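Local coordinates for protein Sqt1 (Chaetomium thermophilum, PDB 4ZOY) that probably captures a nascent ribosomal protein during translation as its dedicated chaperone in ribosome biogenesis, using a WD40-repeat propeller, at residues C193-W198 and F253-S258; G202-T207 and L214-V219; A262-G267 and V276-L281; Q272-G277 and L321-I326; S339-A344 and D356-F361. All coordinates share one frame; numbering follows the deposited sequence. Where two conformers were deposited one is given.

Contact 1 (C193-W198 and F253-S258); sequences CTAGAW and FSVAVS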
# COMPACT_ATOMS: atom_id res chain seq x y z
N CYS A 193 7.04 -13.07 2.00
CA CYS A 193 7.32 -11.65 2.13
C CYS A 193 6.00 -10.89 2.06
O CYS A 193 5.33 -10.87 1.02
CB CYS A 193 8.28 -11.18 1.04
SG CYS A 193 8.63 -9.41 1.14
N THR A 194 5.61 -10.30 3.18
CA THR A 194 4.25 -9.81 3.36
C THR A 194 4.04 -8.36 2.96
O THR A 194 2.92 -7.95 2.63
CB THR A 194 3.82 -9.95 4.83
OG1 THR A 194 4.84 -9.40 5.66
CG2 THR A 194 3.62 -11.41 5.18
N ALA A 195 5.12 -7.56 2.98
CA ALA A 195 5.01 -6.14 2.68
C ALA A 195 6.36 -5.54 2.34
O ALA A 195 7.40 -6.05 2.76
CB ALA A 195 4.39 -5.36 3.87
N GLY A 196 6.31 -4.43 1.61
CA GLY A 196 7.50 -3.68 1.24
C GLY A 196 7.23 -2.19 1.15
O GLY A 196 6.12 -1.77 0.85
N ALA A 197 8.26 -1.40 1.41
CA ALA A 197 8.17 0.05 1.32
C ALA A 197 9.52 0.62 0.96
O ALA A 197 10.54 0.25 1.53
CB ALA A 197 7.66 0.65 2.62
N TRP A 198 9.51 1.55 0.02
CA TRP A 198 10.74 2.26 -0.32
C TRP A 198 10.99 3.41 0.63
O TRP A 198 10.05 4.01 1.14
CB TRP A 198 10.66 2.82 -1.73
CG TRP A 198 10.61 1.80 -2.85
CD1 TRP A 198 9.49 1.21 -3.37
CD2 TRP A 198 11.71 1.33 -3.63
NE1 TRP A 198 9.83 0.36 -4.40
CE2 TRP A 198 11.19 0.42 -4.58
CE3 TRP A 198 13.09 1.55 -3.60
CZ2 TRP A 198 12.01 -0.24 -5.50
CZ3 TRP A 198 13.89 0.90 -4.51
CH2 TRP A 198 13.35 0.01 -5.45
N PHE A 253 3.83 -8.05 9.16
CA PHE A 253 2.79 -7.94 8.15
C PHE A 253 2.71 -6.58 7.48
O PHE A 253 2.00 -6.41 6.48
CB PHE A 253 1.43 -8.28 8.77
CG PHE A 253 1.38 -9.65 9.37
CD1 PHE A 253 1.42 -10.77 8.55
CD2 PHE A 253 1.34 -9.83 10.74
CE1 PHE A 253 1.40 -12.05 9.08
CE2 PHE A 253 1.32 -11.11 11.28
CZ PHE A 253 1.35 -12.22 10.45
N SER A 254 3.41 -5.59 8.04
CA SER A 254 3.35 -4.23 7.50
C SER A 254 4.67 -3.51 7.71
O SER A 254 5.46 -3.85 8.61
CB SER A 254 2.19 -3.44 8.12
OG SER A 254 2.30 -3.42 9.53
N VAL A 255 4.92 -2.49 6.89
CA VAL A 255 6.18 -1.75 6.92
C VAL A 255 5.95 -0.38 6.31
O VAL A 255 5.16 -0.22 5.38
CB VAL A 255 7.31 -2.54 6.18
CG1 VAL A 255 6.98 -2.71 4.71
CG2 VAL A 255 8.66 -1.85 6.35
N ALA A 256 6.63 0.62 6.86
CA ALA A 256 6.56 1.99 6.39
C ALA A 256 7.87 2.69 6.72
O ALA A 256 8.52 2.40 7.73
CB ALA A 256 5.38 2.73 7.01
N VAL A 257 8.28 3.61 5.84
CA VAL A 257 9.50 4.39 6.06
C VAL A 257 9.13 5.86 6.28
O VAL A 257 8.22 6.37 5.64
CB VAL A 257 10.47 4.23 4.86
CG1 VAL A 257 11.72 5.08 5.09
CG2 VAL A 257 10.85 2.77 4.68
N SER A 258 9.81 6.53 7.21
CA SER A 258 9.48 7.91 7.56
C SER A 258 9.85 8.88 6.45
O SER A 258 10.66 8.55 5.59
CB SER A 258 10.19 8.30 8.87
OG SER A 258 11.59 8.41 8.66
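The aromatic ring of Phe253 meets the methyl of Thr194 obliquely, with CG2 of Thr194 4.1 Å from CD1 of Phe253; beyond the pair, the ring also touches Asn330 and Glu332 in the next blade. The indole of Trp198 turns from the interface toward Cys148 and Pro149, where its NE1 is bonded to the carbonyl of Ala146, so Trp198 offers Val257 mainly its backbone, with O of Trp198 3.8 Å from CB of Val257. Between these ends the packing is aliphatic. Val255 places CG1 between its own backbone N and carbonyl carbon (chi1 63°), and the methyl lies against the opposing main chain, 3.6 Å from C of Gly196. CB of Ala195 lies 3.8 Å from CG1 of Val255, and CB of Ala197 is 4.0 Å from the same methyl, so one branch serves two alanines. Thr194 adds a polar tie, its OG1 bonding to the carbonyl of Leu252. The strand axes run nearly parallel, 11° apart, yet no backbone hydrogen bond joins them: each strand is bonded to its own hairpin partner, 204-209 or 263-268. Opposite Gly267, Phe253 and Ser254 together form a classic beta bulge. This is how neighbouring blades meet in a beta-propeller, with strands 193-198 and 252-257 as the first strands of successive four-stranded sheets, on the side toward the middle of the chain.

Contact 2 (G202-T207 and L214-V219); sequences GLLLAT and LHVYDV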
# COMPACT_ATOMS: atom_id res chain seq x y z
N GLY A 202 14.02 6.62 -2.67
CA GLY A 202 14.01 5.47 -3.56
C GLY A 202 15.28 4.64 -3.58
O GLY A 202 15.44 3.77 -4.43
N LEU A 203 16.21 4.89 -2.66
CA LEU A 203 17.47 4.15 -2.66
C LEU A 203 17.45 2.88 -1.81
O LEU A 203 18.24 1.97 -2.02
CB LEU A 203 18.62 5.04 -2.19
CG LEU A 203 18.94 6.21 -3.11
CD1 LEU A 203 20.08 7.04 -2.53
CD2 LEU A 203 19.30 5.69 -4.50
N LEU A 204 16.54 2.84 -0.84
CA LEU A 204 16.42 1.70 0.06
C LEU A 204 15.04 1.08 -0.09
O LEU A 204 14.05 1.78 -0.30
CB LEU A 204 16.63 2.14 1.52
CG LEU A 204 18.02 2.69 1.80
CD1 LEU A 204 18.10 3.16 3.26
CD2 LEU A 204 19.07 1.63 1.51
N LEU A 205 14.98 -0.24 0.05
CA LEU A 205 13.72 -0.97 -0.01
C LEU A 205 13.62 -1.84 1.23
O LEU A 205 14.42 -2.75 1.42
CB LEU A 205 13.65 -1.82 -1.28
CG LEU A 205 12.46 -2.76 -1.42
CD1 LEU A 205 11.15 -1.98 -1.50
CD2 LEU A 205 12.65 -3.63 -2.65
N ALA A 206 12.64 -1.54 2.08
CA ALA A 206 12.43 -2.30 3.31
C ALA A 206 11.33 -3.32 3.13
O ALA A 206 10.22 -2.96 2.73
CB ALA A 206 12.10 -1.36 4.46
N THR A 207 11.62 -4.58 3.42
CA THR A 207 10.61 -5.63 3.31
C THR A 207 10.58 -6.49 4.57
O THR A 207 11.57 -6.62 5.29
CB THR A 207 10.83 -6.52 2.07
OG1 THR A 207 12.03 -7.29 2.23
CG2 THR A 207 10.92 -5.67 0.81
N LEU A 214 13.22 -8.54 8.92
CA LEU A 214 13.23 -7.27 8.20
C LEU A 214 14.54 -7.15 7.46
O LEU A 214 15.59 -7.30 8.07
CB LEU A 214 13.08 -6.08 9.16
CG LEU A 214 13.54 -4.69 8.70
CD1 LEU A 214 12.56 -4.11 7.67
CD2 LEU A 214 13.68 -3.72 9.86
N HIS A 215 14.49 -6.88 6.16
CA HIS A 215 15.69 -6.57 5.39
C HIS A 215 15.48 -5.27 4.65
O HIS A 215 14.41 -5.04 4.09
CB HIS A 215 16.04 -7.70 4.43
CG HIS A 215 16.37 -8.98 5.13
ND1 HIS A 215 17.55 -9.17 5.81
CD2 HIS A 215 15.65 -10.11 5.30
CE1 HIS A 215 17.55 -10.37 6.35
NE2 HIS A 215 16.41 -10.97 6.06
N VAL A 216 16.50 -4.42 4.66
CA VAL A 216 16.42 -3.16 3.96
C VAL A 216 17.52 -3.14 2.90
O VAL A 216 18.70 -3.01 3.22
CB VAL A 216 16.56 -1.97 4.91
CG1 VAL A 216 16.38 -0.67 4.15
CG2 VAL A 216 15.51 -2.06 6.04
N TYR A 217 17.11 -3.29 1.64
CA TYR A 217 18.06 -3.53 0.55
C TYR A 217 18.64 -2.27 -0.03
O TYR A 217 17.93 -1.29 -0.26
CB TYR A 217 17.40 -4.33 -0.58
CG TYR A 217 16.59 -5.50 -0.10
CD1 TYR A 217 17.21 -6.69 0.30
CD2 TYR A 217 15.21 -5.42 -0.03
CE1 TYR A 217 16.45 -7.76 0.76
CE2 TYR A 217 14.45 -6.47 0.42
CZ TYR A 217 15.07 -7.64 0.82
OH TYR A 217 14.29 -8.67 1.27
N ASP A 218 19.94 -2.32 -0.28
CA ASP A 218 20.68 -1.28 -1.00
C ASP A 218 20.50 -1.45 -2.50
O ASP A 218 21.40 -1.95 -3.19
CB ASP A 218 22.16 -1.35 -0.62
CG ASP A 218 23.00 -0.29 -1.30
OD1 ASP A 218 22.51 0.83 -1.52
OD2 ASP A 218 24.18 -0.60 -1.60
N VAL A 219 19.34 -1.05 -3.01
CA VAL A 219 18.90 -1.51 -4.33
C VAL A 219 19.82 -1.04 -5.46
O VAL A 219 20.06 -1.79 -6.43
CB VAL A 219 17.46 -1.04 -4.60
CG1 VAL A 219 17.06 -1.31 -6.05
CG2 VAL A 219 16.51 -1.77 -3.65
O HOH W 1 20.75 2.11 -3.22
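Tyr217 lays its ring across the side chain of Thr207 at about a right angle, and the threonine fits against the ring's edge. CG2 of Thr207 lies in the ring plane, 3.6 Å from CE2 of Tyr217, and OG1 of Thr207 lies 2.8 Å from OH of Tyr217, a probable hydrogen bond, though the proton has another acceptor within reach. Leu205 fills the next hollow: its CG sits 4.1 Å from CD2 of Tyr217, and its CB receives the methyl of Val219, CG2, at 3.7 Å. Tyr217 stacks on Tyr186, and Thr207 OG1 is also bonded to NE2 of His189, consistent with the Thr-His part of the WD-repeat hydrogen-bond network, with Tyr217-Asp218 in the place of the Trp-Asp pair. A leucine in place of Tyr217 would probably leave OG1 of Thr207 without its hydroxyl neighbour and open a gap against its CG2. On the other face of the sheet Val216 sets CG1 anti to its backbone N (chi1 -176°), and its two methyls part: CG1 packs 3.9 Å from CB of Leu204, and CG2 3.8 Å from CB of Ala206. Antiparallel backbone bonds pair Leu205 with Tyr217 and Thr207 with His215. Where the hairpin ends, a water bridges O of Leu203 and OD1 of Asp218, whose carboxylate oxygens also accept bonds from the backbone N atoms of Ala223 and Ala224 in the short helix 222-225.

Contact 3 (A262-G267 and V276-L281); sequences AVVAVG and VGLPRL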
# COMPACT_ATOMS: atom_id res chain seq x y z
N ALA A 262 14.78 8.42 7.86
CA ALA A 262 15.61 8.15 9.04
C ALA A 262 15.25 6.86 9.77
O ALA A 262 16.09 6.26 10.42
CB ALA A 262 15.55 9.33 10.01
N VAL A 263 13.98 6.46 9.69
CA VAL A 263 13.57 5.22 10.35
C VAL A 263 12.61 4.42 9.51
O VAL A 263 11.94 4.94 8.62
CB VAL A 263 12.91 5.46 11.74
CG1 VAL A 263 13.82 6.28 12.66
CG2 VAL A 263 11.58 6.16 11.60
N VAL A 264 12.55 3.13 9.83
CA VAL A 264 11.54 2.25 9.28
C VAL A 264 10.71 1.70 10.45
O VAL A 264 11.25 1.39 11.51
CB VAL A 264 12.18 1.10 8.44
CG1 VAL A 264 13.18 0.29 9.27
CG2 VAL A 264 11.11 0.20 7.84
N ALA A 265 9.39 1.64 10.24
CA ALA A 265 8.48 1.00 11.19
C ALA A 265 8.02 -0.32 10.61
O ALA A 265 7.66 -0.39 9.44
CB ALA A 265 7.28 1.89 11.48
N VAL A 266 8.03 -1.37 11.44
CA VAL A 266 7.46 -2.65 11.04
C VAL A 266 6.35 -3.01 12.01
O VAL A 266 6.40 -2.67 13.19
CB VAL A 266 8.50 -3.80 10.98
CG1 VAL A 266 9.61 -3.45 10.00
CG2 VAL A 266 9.09 -4.09 12.36
N GLY A 267 5.31 -3.64 11.49
CA GLY A 267 4.15 -3.98 12.29
C GLY A 267 3.85 -5.44 12.13
O GLY A 267 4.01 -6.02 11.05
N VAL A 276 13.04 1.10 13.69
CA VAL A 276 14.45 0.78 13.45
C VAL A 276 15.11 1.90 12.67
O VAL A 276 14.54 2.45 11.73
CB VAL A 276 14.59 -0.54 12.67
CG1 VAL A 276 16.06 -0.85 12.38
CG2 VAL A 276 13.97 -1.69 13.45
N GLY A 277 16.33 2.27 13.07
CA GLY A 277 17.05 3.32 12.37
C GLY A 277 17.61 2.89 11.01
O GLY A 277 18.01 1.74 10.83
N LEU A 278 17.62 3.84 10.09
CA LEU A 278 18.20 3.65 8.76
C LEU A 278 19.35 4.61 8.55
O LEU A 278 19.35 5.69 9.12
CB LEU A 278 17.15 3.88 7.67
CG LEU A 278 15.93 2.98 7.67
CD1 LEU A 278 15.00 3.47 6.55
CD2 LEU A 278 16.32 1.52 7.48
N PRO A 279 20.31 4.23 7.70
CA PRO A 279 21.33 5.22 7.32
C PRO A 279 20.76 6.25 6.35
O PRO A 279 19.89 5.91 5.55
CB PRO A 279 22.40 4.36 6.65
CG PRO A 279 21.61 3.28 5.98
CD PRO A 279 20.49 2.96 6.98
N ARG A 280 21.24 7.48 6.41
CA ARG A 280 20.80 8.50 5.47
C ARG A 280 21.73 8.50 4.26
O ARG A 280 22.95 8.50 4.41
CB ARG A 280 20.77 9.88 6.14
CG ARG A 280 19.53 10.70 5.80
CD ARG A 280 18.30 10.20 6.55
NE ARG A 280 18.57 9.90 7.96
CZ ARG A 280 18.70 10.82 8.91
NH1 ARG A 280 18.56 12.11 8.62
NH2 ARG A 280 18.94 10.46 10.16
N LEU A 281 21.15 8.45 3.06
CA LEU A 281 21.92 8.27 1.84
C LEU A 281 21.58 9.35 0.81
O LEU A 281 21.66 10.54 1.08
CB LEU A 281 21.66 6.89 1.24
CG LEU A 281 21.94 5.66 2.10
CD1 LEU A 281 21.27 4.45 1.48
CD2 LEU A 281 23.41 5.41 2.25
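Val264 and Val276 lie side by side, pointing the same way, in the antiparallel hairpin that forms the middle of a propeller blade, with CG1 of Val264 3.8 Å from CB of Val276. Their backbones form a hydrogen-bonded pair, both bonds nearly straight; N of Val264 reaches O of Val276 at 2.8 Å. Leu278 extends the apolar patch, for its CD2 stands 3.8 Å from CG1 of Val264 while CD1 lies over the carbonyl carbon of Val263. What sets Leu278 in place is its own backbone: N bonds to O of Ala262 at 2.9 Å, approaching from above the carbonyl plane, and CG sits beside that N (chi1 -61°). An alanine in place of Leu278 would probably open a gap next to Val264 and leave the valines around it less firmly packed. Farther out, Leu278 also meets Val257 of the blade's first strand, while Val216 and Val237 of the preceding blade cover it, so the hairpin is joined to both its own sheet and the one before it. At the exposed end the bent chain of Arg280 folds back over Ala262, whose CB rests 3.4 Å above the plane of the Arg280 guanidinium, offset toward the rim and 3.6 Å from NH2.

Contact 4 (Q272-G277 and L321-I326); sequences QIKIVG and LASLQI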
# COMPACT_ATOMS: atom_id res chain seq x y z
N GLN A 272 2.25 -5.62 17.76
CA GLN A 272 3.61 -5.11 17.97
C GLN A 272 4.09 -4.26 16.80
O GLN A 272 3.82 -4.57 15.64
CB GLN A 272 4.59 -6.24 18.20
CG GLN A 272 4.37 -6.96 19.53
CD GLN A 272 5.56 -7.80 19.93
OE1 GLN A 272 6.60 -7.26 20.33
NE2 GLN A 272 5.43 -9.11 19.81
N ILE A 273 4.79 -3.19 17.16
CA ILE A 273 5.44 -2.31 16.20
C ILE A 273 6.88 -2.12 16.65
O ILE A 273 7.13 -1.92 17.84
CB ILE A 273 4.74 -0.95 16.11
CG1 ILE A 273 3.29 -1.11 15.67
CG2 ILE A 273 5.50 -0.03 15.13
CD1 ILE A 273 2.45 0.10 15.90
N LYS A 274 7.82 -2.18 15.72
CA LYS A 274 9.22 -1.88 16.02
C LYS A 274 9.68 -0.72 15.14
O LYS A 274 9.38 -0.70 13.95
CB LYS A 274 10.12 -3.09 15.78
CG LYS A 274 9.76 -4.34 16.58
CD LYS A 274 10.18 -4.18 18.02
CE LYS A 274 9.76 -5.38 18.86
NZ LYS A 274 10.30 -5.26 20.26
N ILE A 275 10.41 0.22 15.73
CA ILE A 275 11.01 1.35 15.01
C ILE A 275 12.51 1.12 14.92
O ILE A 275 13.18 0.95 15.94
CB ILE A 275 10.74 2.70 15.72
CG1 ILE A 275 9.25 2.85 16.04
CG2 ILE A 275 11.23 3.86 14.85
CD1 ILE A 275 8.32 2.77 14.82
N VAL A 276 13.04 1.10 13.69
CA VAL A 276 14.45 0.78 13.45
C VAL A 276 15.11 1.90 12.67
O VAL A 276 14.54 2.45 11.73
CB VAL A 276 14.59 -0.54 12.67
CG1 VAL A 276 16.06 -0.85 12.38
CG2 VAL A 276 13.97 -1.69 13.45
N GLY A 277 16.33 2.27 13.07
CA GLY A 277 17.05 3.32 12.37
C GLY A 277 17.61 2.89 11.01
O GLY A 277 18.01 1.74 10.83
N LEU A 321 14.80 1.69 18.06
CA LEU A 321 14.66 2.99 18.67
C LEU A 321 13.40 3.08 19.53
O LEU A 321 13.31 3.92 20.35
CB LEU A 321 14.61 4.06 17.58
CG LEU A 321 15.86 4.15 16.70
CD1 LEU A 321 15.65 5.07 15.52
CD2 LEU A 321 17.05 4.62 17.50
N ALA A 322 12.45 2.22 19.25
CA ALA A 322 11.22 2.15 20.00
C ALA A 322 10.49 0.86 19.67
O ALA A 322 10.73 0.31 18.68
CB ALA A 322 10.33 3.34 19.73
N SER A 323 9.77 0.39 20.72
CA SER A 323 8.92 -0.78 20.56
C SER A 323 7.55 -0.42 21.08
O SER A 323 7.43 0.23 22.11
CB SER A 323 9.48 -2.00 21.31
OG SER A 323 10.70 -2.43 20.74
N LEU A 324 6.58 -0.84 20.38
CA LEU A 324 5.20 -0.55 20.71
C LEU A 324 4.20 -1.67 20.69
O LEU A 324 4.13 -2.43 19.81
CB LEU A 324 4.63 0.57 19.81
CG LEU A 324 5.54 1.74 19.50
CD1 LEU A 324 5.06 2.54 18.31
CD2 LEU A 324 5.60 2.65 20.68
N GLN A 325 3.33 -1.63 21.69
CA GLN A 325 2.28 -2.61 21.78
C GLN A 325 1.11 -2.28 22.65
O GLN A 325 0.99 -2.71 23.89
CB GLN A 325 2.86 -3.97 22.20
CG GLN A 325 1.93 -5.17 22.09
CD GLN A 325 2.52 -6.46 22.61
OE1 GLN A 325 3.46 -6.48 23.36
NE2 GLN A 325 1.95 -7.55 22.19
N ILE A 326 0.34 -1.44 21.95
CA ILE A 326 -0.89 -0.84 22.42
C ILE A 326 -2.07 -1.56 21.87
O ILE A 326 -2.99 -1.69 22.45
CB ILE A 326 -0.99 0.62 21.89
CG1 ILE A 326 0.12 1.50 22.43
CG2 ILE A 326 -2.34 1.26 22.19
CD1 ILE A 326 0.18 1.62 23.93
O HOH W 2 6.66 -4.38 20.47
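Gln272 stacks its amide on that of Gln325, the planes 19° apart, at one end of the antiparallel pair formed by the third and outermost strands of a WD40 propeller blade. CG of Gln272 comes 3.6 Å from CD of Gln325, whose NE2 is bonded to the carbonyl of Gly270; a water donates to OE1 of Gln272 and, weakly, to the carbonyl of Leu324. Next, Ile273 and Leu324 form a hydrogen-bonded pair in which N of Ile273 reaches O of Leu324 at 2.8 Å. Their side chains lean on one face of the sheet, CB of Ile273 4.0 Å from CB of Leu324, and both touch Phe355 of the following blade. Lys274 turns to the other face and bends at CG (chi2 -75°); in one of the two conformers of Ser323, its NZ gives a bond to OG of Ser323 at 2.9 Å, which may therefore be only partly formed. The surer partner of the ammonium is the carbonyl of Arg245. Ile275 returns to the face of Ile273, where its CG1 packs 3.9 Å from CB of Ala322. Its backbone is gripped from both sides of the residue, N bonding to O of Ala322 and O receiving the N-H of Leu321. At Gly277, which has no side chain, the branch of Leu321 closes in from across the ladder, its CD1 3.8 Å from N of Gly277.

Contact 5 (S339-A344 and D356-F361); sequences SAPILA and DTSRSF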
# COMPACT_ATOMS: atom_id res chain seq x y z
N SER A 339 3.87 15.11 6.71
CA SER A 339 4.33 16.40 7.23
C SER A 339 4.01 16.70 8.70
O SER A 339 4.40 17.74 9.21
CB SER A 339 3.75 17.53 6.37
OG SER A 339 2.34 17.51 6.42
N ALA A 340 3.31 15.80 9.38
CA ALA A 340 3.13 15.93 10.82
C ALA A 340 3.94 14.84 11.49
O ALA A 340 4.19 13.80 10.88
CB ALA A 340 1.65 15.83 11.20
N PRO A 341 4.39 15.07 12.73
CA PRO A 341 5.28 14.10 13.38
C PRO A 341 4.50 12.97 14.02
O PRO A 341 4.52 12.80 15.25
CB PRO A 341 6.02 14.94 14.41
CG PRO A 341 5.03 15.99 14.79
CD PRO A 341 4.27 16.31 13.52
N ILE A 342 3.79 12.21 13.20
CA ILE A 342 2.98 11.12 13.71
C ILE A 342 3.06 9.88 12.84
O ILE A 342 3.33 9.95 11.63
CB ILE A 342 1.48 11.51 13.88
CG1 ILE A 342 0.88 11.95 12.54
CG2 ILE A 342 1.30 12.60 14.95
CD1 ILE A 342 -0.60 12.30 12.62
N LEU A 343 2.81 8.73 13.47
CA LEU A 343 2.74 7.44 12.82
C LEU A 343 1.39 6.83 13.17
O LEU A 343 1.02 6.81 14.35
CB LEU A 343 3.87 6.52 13.31
CG LEU A 343 3.79 5.04 12.93
CD1 LEU A 343 4.05 4.82 11.44
CD2 LEU A 343 4.75 4.21 13.79
N ALA A 344 0.66 6.35 12.17
CA ALA A 344 -0.63 5.67 12.37
C ALA A 344 -0.52 4.18 12.09
O ALA A 344 0.14 3.76 11.13
CB ALA A 344 -1.70 6.29 11.47
N ASP A 356 3.42 9.74 18.48
CA ASP A 356 4.18 10.97 18.24
C ASP A 356 5.66 10.67 17.97
O ASP A 356 6.41 10.31 18.88
CB ASP A 356 4.02 11.91 19.43
CG ASP A 356 2.76 12.77 19.35
OD1 ASP A 356 1.97 12.61 18.39
OD2 ASP A 356 2.58 13.63 20.24
N THR A 357 6.07 10.80 16.72
CA THR A 357 7.40 10.36 16.30
C THR A 357 8.52 11.23 16.85
O THR A 357 9.66 10.81 16.86
CB THR A 357 7.50 10.32 14.76
OG1 THR A 357 7.38 11.65 14.24
CG2 THR A 357 6.39 9.45 14.17
N SER A 358 8.19 12.44 17.30
CA SER A 358 9.19 13.33 17.87
C SER A 358 9.19 13.23 19.39
O SER A 358 9.87 14.01 20.05
CB SER A 358 8.95 14.77 17.43
OG SER A 358 7.71 15.25 17.93
N ARG A 359 8.47 12.27 19.94
CA ARG A 359 8.38 12.10 21.39
C ARG A 359 8.51 10.64 21.81
O ARG A 359 7.73 10.14 22.61
CB ARG A 359 7.07 12.69 21.90
CG ARG A 359 6.88 14.16 21.58
CD ARG A 359 5.51 14.65 22.00
NE ARG A 359 5.23 14.22 23.36
CZ ARG A 359 4.23 13.43 23.74
NH1 ARG A 359 3.31 12.98 22.88
NH2 ARG A 359 4.13 13.11 25.01
N SER A 360 9.53 9.97 21.27
CA SER A 360 9.79 8.56 21.55
C SER A 360 8.57 7.70 21.26
O SER A 360 8.34 6.68 21.91
CB SER A 360 10.24 8.38 23.01
OG SER A 360 10.78 7.08 23.20
N PHE A 361 7.81 8.11 20.25
CA PHE A 361 6.64 7.35 19.82
C PHE A 361 5.65 7.17 20.97
O PHE A 361 4.97 6.13 21.08
CB PHE A 361 7.07 6.03 19.18
CG PHE A 361 7.75 6.22 17.86
CD1 PHE A 361 9.09 6.59 17.80
CD2 PHE A 361 7.04 6.09 16.67
CE1 PHE A 361 9.71 6.81 16.57
CE2 PHE A 361 7.65 6.30 15.45
CZ PHE A 361 8.99 6.67 15.40
O HOH W 3 5.70 13.90 17.68
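The carbonyl oxygen of Pro341 is gripped by two hydrogen-bond donors. N of Thr357 reaches O of Pro341 at 2.9 Å from well above the carbonyl plane, and a water donates to the same oxygen while accepting from N of Ser358. Pro341 is the centre of an inverse gamma turn, directly before strand 342-347. The side chain of Thr357 follows its backbone: CG2, set beside the backbone N, packs 3.6 Å from C of Ile342 and 4.0 Å from CB of Leu343. Leu343 in turn puts CD2 at the edge of the Phe361 ring, 3.9 Å from its CE2, and the face of that ring carries CA of Thr357 over its centre. Asp356 braces the turn, OD2 forming a salt bridge to NH1 of Arg359 at 2.8 Å and OD1 a second one to Arg364; across the contact, OD1 of Asp356 also lies 3.5 Å from CG2 of Ile342. Asp356 to Arg359 form a type I beta turn. Phe355 and Asp356 occupy the place of the Trp-Asp pair, and the arrangement packs the turn between the third and outermost strands of a WD-repeat blade against the start of its second strand.

Overall arrangement
From the N terminus, contact 1 closes the longest loop, 193-258, and joins the first strands of two successive blades. Contact 2 nests inside it, as the central hairpin of the earlier blade. The chain then enters the later blade, where contact 3 forms the central hairpin. Contact 4 starts on the strand where contact 3 ends, the two sharing Val276 and Gly277, and adds the outermost strand after a long, partly unmodelled excursion. Contact 5 follows in the third blade. Contacts 2 and 3 meet through leucines and valines across one blade interface; contacts 4 and 5 meet across the next, where Phe361 packs on Ile275. The five thus tie three consecutive blades of the eight-bladed ring.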